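Local coordinates for multifunctional non-homologous end joining DNA repair protein LigD (Mycobacterium tuberculosis, PDB 2IRU) that probably works with Ku in non-homologous end joining, its polymerase domain, the part modelled here, filling gaps at DNA double-strand breaks before they are resealed, at residues A[117-122]-A[133-138]. Numbering follows the deposited sequence.
Sequences QWRFVA and PATRLV
Q117 and R136 cross at about a right angle beside the corner that strand 129-143 turns at R136, in the antiparallel β hairpin it forms with strand 118-122 in the primase-polymerase domain. A bend at chi2 (-48°) sets Q117 CD 3.7 Å from V138 CG1, while R136 runs extended from CG to NE. R136 NE gives OE1 of Q117 a straight 2.7 Å hydrogen bond; OE1 lies in the guanidinium plane, but the donor is tilted 29° from the amide plane. Water 1 accepts from Q117 NE2 and, weakly, from R136 NH2. R136 NH1 forms a salt bridge with D291 OD2 and also donates to H46 O. V138 lies close to H181 and Q233, predicted substrate-binding residues, so it probably lies beside the nucleotide pocket.

Between the segments, W118 and A134 form the one bridge, a non-hydrogen-bonded pair with diverging side chains; the ladder goes on through R119 with G132 and V121 with N130. T135 N donates to Q117 O (2.9 Å). The W118 indole turns away, NE1 bonded to G236 O and CZ3 3.7 Å above the F120 ring centre. R119 CD touches T135 CG2, and water 2 donates to R119 O and P133 O, 2.6 Å from the latter.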
loop_
_atom_site.group_PDB
_atom_site.type_symbol
_atom_site.label_atom_id
_atom_site.label_comp_id
_atom_site.label_asym_id
_atom_site.label_seq_id
_atom_site.Cartn_x
_atom_site.Cartn_y
_atom_site.Cartn_z
ATOM N N GLN A 117 -8.026 2.896 -2.458
ATOM C CA GLN A 117 -8.432 3.499 -1.179
ATOM C C GLN A 117 -9.933 3.348 -0.919
ATOM O O GLN A 117 -10.449 3.885 0.065
ATOM C CB GLN A 117 -8.003 4.997 -1.122
ATOM C CG GLN A 117 -6.551 5.198 -1.541
ATOM C CD GLN A 117 -5.592 4.204 -0.834
ATOM O OE1 GLN A 117 -5.600 4.104 0.415
ATOM N NE2 GLN A 117 -4.789 3.450 -1.629
ATOM N N TRP A 118 -10.589 2.629 -1.818
ATOM C CA TRP A 118 -12.000 2.259 -1.673
ATOM C C TRP A 118 -12.174 0.768 -1.385
ATOM O O TRP A 118 -11.286 -0.045 -1.672
ATOM C CB TRP A 118 -12.819 2.687 -2.897
ATOM C CG TRP A 118 -12.311 2.125 -4.207
ATOM C CD1 TRP A 118 -11.470 2.763 -5.096
ATOM C CD2 TRP A 118 -12.632 0.852 -4.797
ATOM N NE1 TRP A 118 -11.252 1.971 -6.192
ATOM C CE2 TRP A 118 -11.959 0.795 -6.045
ATOM C CE3 TRP A 118 -13.436 -0.244 -4.405
ATOM C CZ2 TRP A 118 -12.044 -0.318 -6.895
ATOM C CZ3 TRP A 118 -13.509 -1.357 -5.255
ATOM C CH2 TRP A 118 -12.795 -1.383 -6.475
ATOM N N ARG A 119 -13.320 0.427 -0.801
ATOM C CA ARG A 119 -13.720 -0.981 -0.629
ATOM C C ARG A 119 -14.974 -1.342 -1.416
ATOM O O ARG A 119 -15.856 -0.488 -1.652
ATOM C CB ARG A 119 -13.994 -1.278 0.834
ATOM C CG ARG A 119 -12.777 -1.203 1.723
ATOM C CD ARG A 119 -13.193 -1.223 3.171
ATOM N NE ARG A 119 -13.688 -2.521 3.588
ATOM C CZ ARG A 119 -13.245 -3.150 4.672
ATOM N NH1 ARG A 119 -12.323 -2.559 5.434
ATOM N NH2 ARG A 119 -13.720 -4.341 5.003
ATOM N N PHE A 120 -15.046 -2.596 -1.839
ATOM C CA PHE A 120 -16.322 -3.164 -2.302
ATOM C C PHE A 120 -17.400 -3.090 -1.223
ATOM O O PHE A 120 -17.123 -3.231 -0.012
ATOM C CB PHE A 120 -16.120 -4.616 -2.708
ATOM C CG PHE A 120 -15.324 -4.779 -3.954
ATOM C CD1 PHE A 120 -15.892 -4.541 -5.199
ATOM C CD2 PHE A 120 -14.001 -5.199 -3.878
ATOM C CE1 PHE A 120 -15.145 -4.684 -6.363
ATOM C CE2 PHE A 120 -13.234 -5.364 -5.054
ATOM C CZ PHE A 120 -13.784 -5.117 -6.271
ATOM N N VAL A 121 -18.635 -2.881 -1.668
ATOM C CA VAL A 121 -19.754 -2.869 -0.744
ATOM C C VAL A 121 -20.836 -3.774 -1.301
ATOM O O VAL A 121 -21.083 -3.763 -2.508
ATOM C CB VAL A 121 -20.328 -1.446 -0.475
ATOM C CG1 VAL A 121 -19.284 -0.537 0.150
ATOM C CG2 VAL A 121 -20.928 -0.822 -1.737
ATOM N N ALA A 122 -21.435 -4.554 -0.409
ATOM C CA ALA A 122 -22.544 -5.448 -0.753
ATOM C C ALA A 122 -23.811 -4.654 -1.055
ATOM O O ALA A 122 -24.319 -3.912 -0.200
ATOM C CB ALA A 122 -22.789 -6.453 0.369
ATOM N N PRO A 133 -17.445 3.840 -1.767
ATOM C CA PRO A 133 -16.717 5.079 -1.513
ATOM C C PRO A 133 -15.270 4.868 -1.048
ATOM O O PRO A 133 -14.871 3.767 -0.609
ATOM C CB PRO A 133 -17.543 5.731 -0.391
ATOM C CG PRO A 133 -18.867 5.084 -0.471
ATOM C CD PRO A 133 -18.549 3.672 -0.814
ATOM N N ALA A 134 -14.476 5.929 -1.172
ATOM C CA ALA A 134 -13.172 5.939 -0.553
ATOM C C ALA A 134 -13.352 5.901 0.962
ATOM O O ALA A 134 -14.224 6.595 1.511
ATOM C CB ALA A 134 -12.386 7.188 -0.987
ATOM N N THR A 135 -12.541 5.086 1.643
ATOM C CA THR A 135 -12.605 5.001 3.102
ATOM C C THR A 135 -11.496 5.818 3.770
ATOM O O THR A 135 -11.572 6.128 4.963
ATOM C CB THR A 135 -12.486 3.553 3.613
ATOM O OG1 THR A 135 -11.175 3.065 3.370
ATOM C CG2 THR A 135 -13.569 2.620 2.969
ATOM N N ARG A 136 -10.469 6.147 2.995
ATOM C CA ARG A 136 -9.275 6.867 3.500
ATOM C C ARG A 136 -8.654 7.607 2.342
ATOM O O ARG A 136 -8.923 7.266 1.177
ATOM C CB ARG A 136 -8.273 5.837 4.069
ATOM C CG ARG A 136 -7.691 4.872 3.040
ATOM C CD ARG A 136 -7.068 3.642 3.704
ATOM N NE ARG A 136 -6.380 2.833 2.699
ATOM C CZ ARG A 136 -6.107 1.528 2.790
ATOM N NH1 ARG A 136 -6.478 0.818 3.858
ATOM N NH2 ARG A 136 -5.466 0.931 1.781
ATOM N N LEU A 137 -7.849 8.639 2.643
ATOM C CA LEU A 137 -6.994 9.270 1.634
ATOM C C LEU A 137 -5.567 8.714 1.691
ATOM O O LEU A 137 -5.072 8.313 2.749
ATOM C CB LEU A 137 -6.910 10.801 1.843
ATOM C CG LEU A 137 -8.171 11.659 1.953
ATOM C CD1 LEU A 137 -7.784 13.138 2.190
ATOM C CD2 LEU A 137 -9.016 11.515 0.713
ATOM N N VAL A 138 -4.894 8.713 0.550
ATOM C CA VAL A 138 -3.467 8.442 0.552
ATOM C C VAL A 138 -2.747 9.566 -0.166
ATOM O O VAL A 138 -3.236 10.097 -1.190
ATOM C CB VAL A 138 -3.101 7.082 -0.091
ATOM C CG1 VAL A 138 -3.353 7.117 -1.579
ATOM C CG2 VAL A 138 -1.643 6.712 0.196
HETATM O O HOH W 1 -3.047 1.383 -0.269
HETATM O O HOH W 2 -16.026 1.551 0.223
#